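Local coordinates for protein diaminopimelate decarboxylase (Methanocaldococcus jannaschii, PDB 1TWI) that catalyses the pyridoxal-phosphate-dependent decarboxylation of meso-diaminopimelate to L-lysine, the last step of lysine biosynthesis, at residues D321-Y333 with Y387-P401. Sequence-based numbering, arbitrary orientation.
Sequences DAGMNDMMRPAMY and YGISMANNYNARGRP. With PLP (pyridoxal-5'-phosphate), chain E.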
ATOM      1  N   ASP A 321      14.657   3.407  10.479  1.00 13.95           N
ATOM      2  CA  ASP A 321      13.308   3.380  11.030  1.00 15.28           C
ATOM      3  C   ASP A 321      12.174   3.836  10.112  1.00 15.78           C
ATOM      4  O   ASP A 321      11.009   3.870  10.525  1.00 16.35           O
ATOM      5  CB  ASP A 321      13.244   4.051  12.419  1.00 14.73           C
ATOM      6  CG  ASP A 321      13.707   5.482  12.424  1.00 14.15           C
ATOM      7  OD1 ASP A 321      13.762   6.129  11.333  1.00 11.71           O
ATOM      8  OD2 ASP A 321      14.016   5.970  13.551  1.00 15.77           O
ATOM      9  N   ALA A 322      12.521   4.172   8.878  1.00 13.50           N
ATOM     10  CA  ALA A 322      11.520   4.455   7.851  1.00 14.54           C
ATOM     11  C   ALA A 322      11.284   3.087   7.212  1.00 14.35           C
ATOM     12  O   ALA A 322      12.198   2.246   7.142  1.00 15.76           O
ATOM     13  CB  ALA A 322      12.050   5.415   6.793  1.00 11.89           C
ATOM     14  N   GLY A 323      10.091   2.866   6.681  1.00 15.18           N
ATOM     15  CA  GLY A 323       9.807   1.564   6.098  1.00 13.62           C
ATOM     16  C   GLY A 323       8.768   1.691   5.002  1.00 14.75           C
ATOM     17  O   GLY A 323       8.179   2.755   4.810  1.00 13.13           O
ATOM     18  N   MET A 324       8.516   0.603   4.288  1.00 14.38           N
ATOM     19  CA  MET A 324       7.558   0.648   3.194  1.00 15.51           C
ATOM     20  C   MET A 324       6.157   1.180   3.602  1.00 14.97           C
ATOM     21  O   MET A 324       5.460   1.753   2.760  1.00 16.10           O
ATOM     22  CB  MET A 324       7.426  -0.742   2.550  1.00 14.36           C
ATOM     23  CG  MET A 324       6.826  -1.811   3.478  1.00 15.11           C
ATOM     24  SD  MET A 324       6.718  -3.415   2.648  1.00 18.53           S
ATOM     25  CE  MET A 324       5.132  -3.254   1.725  1.00 17.55           C
ATOM     26  N   ASN A 325       5.730   0.973   4.848  1.00 14.95           N
ATOM     27  CA  ASN A 325       4.407   1.495   5.250  1.00 16.21           C
ATOM     28  C   ASN A 325       4.426   3.080   5.234  1.00 16.06           C
ATOM     29  O   ASN A 325       3.384   3.757   5.075  1.00 14.72           O
ATOM     30  CB  ASN A 325       4.054   0.983   6.664  1.00 17.69           C
ATOM     31  CG  ASN A 325       4.950   1.600   7.732  1.00 19.17           C
ATOM     32  OD1 ASN A 325       6.170   1.308   7.811  1.00 18.01           O
ATOM     33  ND2 ASN A 325       4.363   2.484   8.544  1.00 18.20           N
ATOM     34  N   ASP A 326       5.611   3.658   5.435  1.00 14.82           N
ATOM     35  CA  ASP A 326       5.770   5.138   5.403  1.00 14.34           C
ATOM     36  C   ASP A 326       5.860   5.679   3.952  1.00 12.84           C
ATOM     37  O   ASP A 326       5.465   6.829   3.673  1.00 12.47           O
ATOM     38  CB  ASP A 326       7.077   5.572   6.119  1.00 15.59           C
ATOM     39  CG  ASP A 326       7.165   5.054   7.558  1.00 18.02           C
ATOM     40  OD1 ASP A 326       6.235   5.340   8.341  1.00 17.30           O
ATOM     41  OD2 ASP A 326       8.156   4.374   7.895  1.00 16.56           O
ATOM     42  N   MET A 327       6.413   4.870   3.054  1.00 12.05           N
ATOM     43  CA  MET A 327       6.666   5.298   1.681  1.00 13.52           C
ATOM     44  C   MET A 327       6.780   4.008   0.877  1.00 13.98           C
ATOM     45  O   MET A 327       7.795   3.308   0.931  1.00 14.42           O
ATOM     46  CB  MET A 327       7.968   6.076   1.640  1.00 13.37           C
ATOM     47  CG  MET A 327       8.016   7.099   0.484  1.00 14.56           C
ATOM     48  SD  MET A 327       8.416   6.376  -1.138  1.00 16.83           S
ATOM     49  CE  MET A 327      10.288   6.097  -0.960  1.00 13.97           C
ATOM     50  N   MET A 328       5.721   3.715   0.137  1.00 13.22           N
ATOM     51  CA  MET A 328       5.579   2.463  -0.588  1.00 14.03           C
ATOM     52  C   MET A 328       6.198   2.348  -1.972  1.00 15.41           C
ATOM     53  O   MET A 328       6.172   1.241  -2.538  1.00 14.44           O
ATOM     54  CB  MET A 328       4.086   2.154  -0.746  1.00 14.48           C
ATOM     55  CG  MET A 328       3.354   1.913   0.587  1.00 14.70           C
ATOM     56  SD  MET A 328       3.694   0.192   1.114  1.00 17.46           S
ATOM     57  CE  MET A 328       2.456  -0.604   0.023  1.00 16.71           C
ATOM     58  N   ARG A 329       6.752   3.430  -2.520  1.00 15.11           N
ATOM     59  CA  ARG A 329       7.204   3.336  -3.931  1.00 18.48           C
ATOM     60  C   ARG A 329       8.240   2.267  -4.248  1.00 17.51           C
ATOM     61  O   ARG A 329       8.060   1.503  -5.193  1.00 18.45           O
ATOM     62  CB  ARG A 329       7.693   4.687  -4.497  1.00 20.27           C
ATOM     63  CG  ARG A 329       6.673   5.806  -4.564  1.00 27.49           C
ATOM     64  CD  ARG A 329       7.289   6.937  -5.456  1.00 30.71           C
ATOM     65  NE  ARG A 329       7.239   6.573  -6.862  1.00 32.30           N
ATOM     66  CZ  ARG A 329       8.266   6.501  -7.711  1.00 31.93           C
ATOM     67  NH1 ARG A 329       9.517   6.757  -7.372  1.00 34.85           N
ATOM     68  NH2 ARG A 329       8.004   6.170  -8.964  1.00 34.96           N
ATOM     69  N   PRO A 330       9.342   2.212  -3.490  1.00 18.86           N
ATOM     70  CA  PRO A 330      10.322   1.157  -3.814  1.00 18.98           C
ATOM     71  C   PRO A 330       9.769  -0.265  -3.647  1.00 21.92           C
ATOM     72  O   PRO A 330       9.954  -1.112  -4.542  1.00 21.48           O
ATOM     73  CB  PRO A 330      11.486   1.427  -2.852  1.00 20.24           C
ATOM     74  CG  PRO A 330      11.393   2.962  -2.595  1.00 18.32           C
ATOM     75  CD  PRO A 330       9.853   3.122  -2.442  1.00 18.62           C
ATOM     76  N   ALA A 331       9.099  -0.554  -2.526  1.00 21.12           N
ATOM     77  CA  ALA A 331       8.555  -1.890  -2.326  1.00 25.05           C
ATOM     78  C   ALA A 331       7.526  -2.326  -3.379  1.00 26.06           C
ATOM     79  O   ALA A 331       7.512  -3.483  -3.850  1.00 28.06           O
ATOM     80  CB  ALA A 331       7.962  -2.015  -0.914  1.00 25.55           C
ATOM     81  N   MET A 332       6.694  -1.389  -3.791  1.00 25.93           N
ATOM     82  CA  MET A 332       5.656  -1.644  -4.743  1.00 25.18           C
ATOM     83  C   MET A 332       6.056  -1.649  -6.226  1.00 26.37           C
ATOM     84  O   MET A 332       5.530  -2.446  -7.008  1.00 23.59           O
ATOM     85  CB  MET A 332       4.591  -0.583  -4.524  1.00 29.71           C
ATOM     86  CG  MET A 332       3.296  -0.840  -5.160  1.00 31.36           C
ATOM     87  SD  MET A 332       2.098   0.122  -4.184  1.00 35.96           S
ATOM     88  CE  MET A 332       0.701  -0.115  -5.316  1.00 29.35           C
ATOM     89  N   TYR A 333       6.982  -0.766  -6.609  1.00 24.45           N
ATOM     90  CA  TYR A 333       7.327  -0.635  -8.013  1.00 25.06           C
ATOM     91  C   TYR A 333       8.800  -0.833  -8.305  1.00 23.22           C
ATOM     92  O   TYR A 333       9.207  -0.699  -9.452  1.00 23.45           O
ATOM     93  CB  TYR A 333       6.935   0.782  -8.524  1.00 27.27           C
ATOM     94  CG  TYR A 333       5.508   1.278  -8.223  1.00 28.50           C
ATOM     95  CD1 TYR A 333       4.408   0.872  -9.000  1.00 29.89           C
ATOM     96  CD2 TYR A 333       5.262   2.162  -7.165  1.00 29.59           C
ATOM     97  CE1 TYR A 333       3.088   1.334  -8.720  1.00 29.23           C
ATOM     98  CE2 TYR A 333       3.941   2.632  -6.875  1.00 29.25           C
ATOM     99  CZ  TYR A 333       2.873   2.209  -7.659  1.00 30.03           C
ATOM    100  OH  TYR A 333       1.585   2.677  -7.402  1.00 32.21           O
ATOM    101  N   TYR A 387       2.889  10.524  -3.872  1.00  9.47           N
ATOM    102  CA  TYR A 387       2.642   9.087  -3.695  1.00 11.44           C
ATOM    103  C   TYR A 387       3.566   8.608  -2.610  1.00 12.54           C
ATOM    104  O   TYR A 387       4.167   7.553  -2.715  1.00 12.57           O
ATOM    105  CB  TYR A 387       2.906   8.344  -4.995  1.00 11.98           C
ATOM    106  CG  TYR A 387       2.123   9.009  -6.131  1.00 11.58           C
ATOM    107  CD1 TYR A 387       0.744   8.916  -6.188  1.00 11.22           C
ATOM    108  CD2 TYR A 387       2.769   9.802  -7.066  1.00 11.79           C
ATOM    109  CE1 TYR A 387      -0.004   9.623  -7.180  1.00  9.68           C
ATOM    110  CE2 TYR A 387       2.077  10.510  -8.057  1.00 11.70           C
ATOM    111  CZ  TYR A 387       0.681  10.421  -8.113  1.00 12.06           C
ATOM    112  OH  TYR A 387      -0.003  11.120  -9.086  1.00 12.86           O
ATOM    113  N   GLY A 388       3.715   9.459  -1.607  1.00 10.96           N
ATOM    114  CA  GLY A 388       4.509   9.110  -0.446  1.00 11.25           C
ATOM    115  C   GLY A 388       3.539   8.983   0.710  1.00 11.35           C
ATOM    116  O   GLY A 388       3.012   7.891   0.992  1.00 11.06           O
ATOM    117  N   ILE A 389       3.255  10.087   1.398  1.00 10.69           N
ATOM    118  CA  ILE A 389       2.305   9.984   2.503  1.00 10.29           C
ATOM    119  C   ILE A 389       0.943   9.578   1.910  1.00 10.75           C
ATOM    120  O   ILE A 389       0.161   8.898   2.572  1.00 12.04           O
ATOM    121  CB  ILE A 389       2.221  11.330   3.294  1.00  9.77           C
ATOM    122  CG1 ILE A 389       1.475  11.127   4.638  1.00  7.58           C
ATOM    123  CG2 ILE A 389       1.451  12.410   2.469  1.00  9.61           C
ATOM    124  CD1 ILE A 389       2.312  10.318   5.706  1.00  9.98           C
ATOM    125  N   SER A 390       0.646   9.945   0.668  1.00 10.55           N
ATOM    126  CA  SER A 390      -0.697   9.605   0.144  1.00 11.59           C
ATOM    127  C   SER A 390      -0.939   8.092   0.022  1.00 12.93           C
ATOM    128  O   SER A 390      -2.085   7.671  -0.039  1.00 12.67           O
ATOM    129  CB  SER A 390      -0.978  10.288  -1.203  1.00 11.77           C
ATOM    130  OG  SER A 390      -0.185   9.735  -2.255  1.00 13.24           O
ATOM    131  N   MET A 391       0.118   7.275   0.010  1.00 12.92           N
ATOM    132  CA  MET A 391      -0.097   5.818  -0.054  1.00 14.39           C
ATOM    133  C   MET A 391       0.397   5.171   1.234  1.00 15.10           C
ATOM    134  O   MET A 391       0.443   3.943   1.317  1.00 18.04           O
ATOM    135  CB  MET A 391       0.644   5.198  -1.267  1.00 14.33           C
ATOM    136  CG  MET A 391       0.197   5.797  -2.630  1.00 17.77           C
ATOM    137  SD  MET A 391       0.833   4.993  -4.148  1.00 23.07           S
ATOM    138  CE  MET A 391      -0.076   3.519  -4.165  1.00 20.97           C
ATOM    139  N   ALA A 392       0.771   5.960   2.240  1.00 13.04           N
ATOM    140  CA  ALA A 392       1.298   5.367   3.491  1.00 13.15           C
ATOM    141  C   ALA A 392       0.227   4.499   4.167  1.00 15.89           C
ATOM    142  O   ALA A 392      -0.976   4.731   3.969  1.00 15.09           O
ATOM    143  CB  ALA A 392       1.742   6.496   4.456  1.00 10.04           C
ATOM    144  N   ASN A 393       0.622   3.517   4.978  1.00 14.57           N
ATOM    145  CA  ASN A 393      -0.400   2.708   5.613  1.00 14.51           C
ATOM    146  C   ASN A 393       0.129   2.230   6.961  1.00 14.49           C
ATOM    147  O   ASN A 393       1.181   2.668   7.362  1.00 13.19           O
ATOM    148  CB  ASN A 393      -0.695   1.536   4.712  1.00 16.16           C
ATOM    149  CG  ASN A 393       0.572   0.827   4.294  1.00 18.80           C
ATOM    150  OD1 ASN A 393       0.995   0.886   3.115  1.00 24.38           O
ATOM    151  ND2 ASN A 393       1.202   0.177   5.226  1.00 12.24           N
ATOM    152  N   ASN A 394      -0.582   1.332   7.636  1.00 11.62           N
ATOM    153  CA  ASN A 394      -0.181   0.855   8.951  1.00 12.97           C
ATOM    154  C   ASN A 394       0.336  -0.575   8.917  1.00 13.17           C
ATOM    155  O   ASN A 394       0.352  -1.274   9.955  1.00 13.91           O
ATOM    156  CB  ASN A 394      -1.374   0.912   9.922  1.00 14.98           C
ATOM    157  CG  ASN A 394      -1.776   2.342  10.271  1.00 17.84           C
ATOM    158  OD1 ASN A 394      -0.919   3.202  10.572  1.00 16.69           O
ATOM    159  ND2 ASN A 394      -3.056   2.597  10.278  1.00 20.12           N
ATOM    160  N   TYR A 395       0.770  -1.025   7.751  1.00 11.70           N
ATOM    161  CA  TYR A 395       1.271  -2.398   7.652  1.00 14.09           C
ATOM    162  C   TYR A 395       2.328  -2.719   8.706  1.00 13.12           C
ATOM    163  O   TYR A 395       3.225  -1.898   8.962  1.00 14.01           O
ATOM    164  CB  TYR A 395       1.798  -2.653   6.234  1.00 13.31           C
ATOM    165  CG  TYR A 395       2.185  -4.082   5.970  1.00 12.81           C
ATOM    166  CD1 TYR A 395       1.343  -5.135   6.334  1.00 13.95           C
ATOM    167  CD2 TYR A 395       3.371  -4.372   5.268  1.00 14.17           C
ATOM    168  CE1 TYR A 395       1.667  -6.475   5.992  1.00 13.15           C
ATOM    169  CE2 TYR A 395       3.714  -5.670   4.929  1.00 14.43           C
ATOM    170  CZ  TYR A 395       2.843  -6.729   5.301  1.00 15.93           C
ATOM    171  OH  TYR A 395       3.193  -8.028   4.996  1.00 14.42           O
ATOM    172  N   ASN A 396       2.202  -3.901   9.315  1.00 12.52           N
ATOM    173  CA  ASN A 396       3.080  -4.373  10.416  1.00 12.61           C
ATOM    174  C   ASN A 396       2.746  -3.577  11.691  1.00 12.59           C
ATOM    175  O   ASN A 396       3.556  -3.514  12.595  1.00 13.00           O
ATOM    176  CB  ASN A 396       4.594  -4.228  10.092  1.00 12.54           C
ATOM    177  CG  ASN A 396       5.101  -5.327   9.163  1.00 13.05           C
ATOM    178  OD1 ASN A 396       4.367  -5.847   8.308  1.00 16.44           O
ATOM    179  ND2 ASN A 396       6.340  -5.677   9.326  1.00 12.95           N
ATOM    180  N   ALA A 397       1.534  -3.007  11.751  1.00 13.13           N
ATOM    181  CA  ALA A 397       1.056  -2.206  12.895  1.00 11.89           C
ATOM    182  C   ALA A 397       2.040  -1.097  13.280  1.00 10.91           C
ATOM    183  O   ALA A 397       2.480  -0.994  14.430  1.00 10.01           O
ATOM    184  CB  ALA A 397       0.738  -3.114  14.144  1.00 11.61           C
ATOM    185  N   ARG A 398       2.363  -0.271  12.293  1.00 11.61           N
ATOM    186  CA  ARG A 398       3.294   0.842  12.478  1.00 13.91           C
ATOM    187  C   ARG A 398       2.499   2.115  12.190  1.00 13.54           C
ATOM    188  O   ARG A 398       1.778   2.183  11.178  1.00 13.08           O
ATOM    189  CB  ARG A 398       4.456   0.750  11.469  1.00 14.38           C
ATOM    190  CG  ARG A 398       5.438  -0.335  11.739  1.00 15.80           C
ATOM    191  CD  ARG A 398       6.458  -0.421  10.595  1.00 20.26           C
ATOM    192  NE  ARG A 398       7.450  -1.364  11.075  1.00 25.87           N
ATOM    193  CZ  ARG A 398       8.659  -1.017  11.498  1.00 29.42           C
ATOM    194  NH1 ARG A 398       9.015   0.282  11.443  1.00 27.39           N
ATOM    195  NH2 ARG A 398       9.443  -1.951  12.065  1.00 27.90           N
ATOM    196  N   GLY A 399       2.592   3.101  13.081  1.00 12.51           N
ATOM    197  CA  GLY A 399       1.871   4.344  12.847  1.00 13.90           C
ATOM    198  C   GLY A 399       2.382   5.165  11.634  1.00 15.46           C
ATOM    199  O   GLY A 399       3.580   5.119  11.292  1.00 16.72           O
ATOM    200  N   ARG A 400       1.503   5.911  10.971  1.00 14.18           N
ATOM    201  CA  ARG A 400       1.986   6.717   9.844  1.00 12.45           C
ATOM    202  C   ARG A 400       2.832   7.790  10.490  1.00 13.15           C
ATOM    203  O   ARG A 400       2.549   8.264  11.604  1.00 14.70           O
ATOM    204  CB  ARG A 400       0.830   7.244   8.994  1.00 13.77           C
ATOM    205  CG  ARG A 400       0.324   6.076   8.076  1.00 14.13           C
ATOM    206  CD  ARG A 400      -0.977   6.404   7.403  1.00 16.87           C
ATOM    207  NE  ARG A 400      -2.071   6.480   8.377  1.00 17.19           N
ATOM    208  CZ  ARG A 400      -3.317   6.829   8.050  1.00 18.73           C
ATOM    209  NH1 ARG A 400      -3.612   7.124   6.783  1.00 17.80           N
ATOM    210  NH2 ARG A 400      -4.264   6.919   8.976  1.00 16.52           N
ATOM    211  N   PRO A 401       3.895   8.202   9.797  1.00 14.07           N
ATOM    212  CA  PRO A 401       4.814   9.200  10.337  1.00 13.21           C
ATOM    213  C   PRO A 401       4.413  10.659  10.409  1.00 12.81           C
ATOM    214  O   PRO A 401       3.459  11.114   9.768  1.00 12.44           O
ATOM    215  CB  PRO A 401       6.010   9.020   9.435  1.00 13.48           C
ATOM    216  CG  PRO A 401       5.298   8.823   8.068  1.00 16.83           C
ATOM    217  CD  PRO A 401       4.157   7.955   8.352  1.00 12.10           C
TER
HETATM  218  N1  PLP E1501      -4.979  13.248 -13.861  1.00 11.88           N
HETATM  219  C2  PLP E1501      -5.471  11.961 -13.736  1.00 13.84           C
HETATM  220  C2A PLP E1501      -6.839  11.677 -14.401  1.00  9.82           C
HETATM  221  C3  PLP E1501      -4.714  11.049 -13.005  1.00 13.40           C
HETATM  222  O3  PLP E1501      -5.227   9.795 -12.901  1.00 14.70           O
HETATM  223  C4  PLP E1501      -3.500  11.343 -12.444  1.00 12.19           C
HETATM  224  C4A PLP E1501      -2.732  10.236 -11.645  1.00 15.34           C
HETATM  225  O4A PLP E1501      -3.359   9.268 -11.350  1.00 31.71           O
HETATM  226  C5  PLP E1501      -2.987  12.654 -12.569  1.00 11.70           C
HETATM  227  C6  PLP E1501      -3.748  13.560 -13.292  1.00 10.63           C
HETATM  228  C5A PLP E1501      -1.663  13.168 -12.023  1.00 11.40           C
HETATM  229  O4P PLP E1501      -0.532  12.415 -12.535  1.00 14.22           O
HETATM  230  P   PLP E1501       0.960  12.844 -12.214  1.00 12.13           P
HETATM  231  O1P PLP E1501       1.764  11.813 -12.893  1.00 12.88           O
HETATM  232  O2P PLP E1501       1.086  12.767 -10.718  1.00 12.61           O
HETATM  233  O3P PLP E1501       1.181  14.184 -12.753  1.00 13.65           O
HETATM  234  O   HOH W   1       5.933   4.530  10.585  1.00 28.25           O
HETATM  235  O   HOH W   2       8.492   2.186   9.596  1.00 30.75           O
HETATM  236  O   HOH W   3       3.882   5.839  -0.429  1.00 14.22           O
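M391 and Y333 meet at the phenol end of the tyrosine: M391 CE lies 3.7 Å from Y333 OH. One face of the Y333 ring carries CG of its neighbour M332 over its centre. M332 is extended beyond CG and crosses M391 at about a right angle; the two CE methyls touch. The Y395 ring has M324 CE at 4.1 Å from CD2, in an oblique approach. PLP O2P lies at the edge of the Y387 ring, in its plane, and accepts a 2.6 Å hydrogen bond from Y387 OH.

N325 joins the two segments. Its backbone O accepts from N393 N at 2.8 Å, in the carbonyl plane and on a lone pair. Its CG sits between the backbone N and carbonyl carbon (chi1 69°). This turns the amide toward R398, whose CB and CD pack against it. The amide and guanidinium planes are 58° apart. N325 ND2 also gives a weak bond to N393 O.

Waters bridge polar groups of the two segments. One accepts from N325 ND2; its very short approaches to D326 OD1 and G399 O leave its exact place doubtful. Another accepts from R398 NH1, linking it to the N325 and D326 side chains. A third accepts from M328 N and donates to Y387 O and G388 O. D326 OD2 also takes G323 N at 2.7 Å on its anti lone pair, tying the carboxylate to its own turn. P401 CD lies 3.3 Å from D326 OD1.

Y395 OH is hydrogen-bonded to E359, and Y387 and M391 pack on Y395 of the second subunit. R329, Y333, Y387, M391 and Y395 belong to the lysine pockets. The two segments thus help build the active site at the dimer interface, as is characteristic of class-II Orn/Lys/Arg decarboxylases.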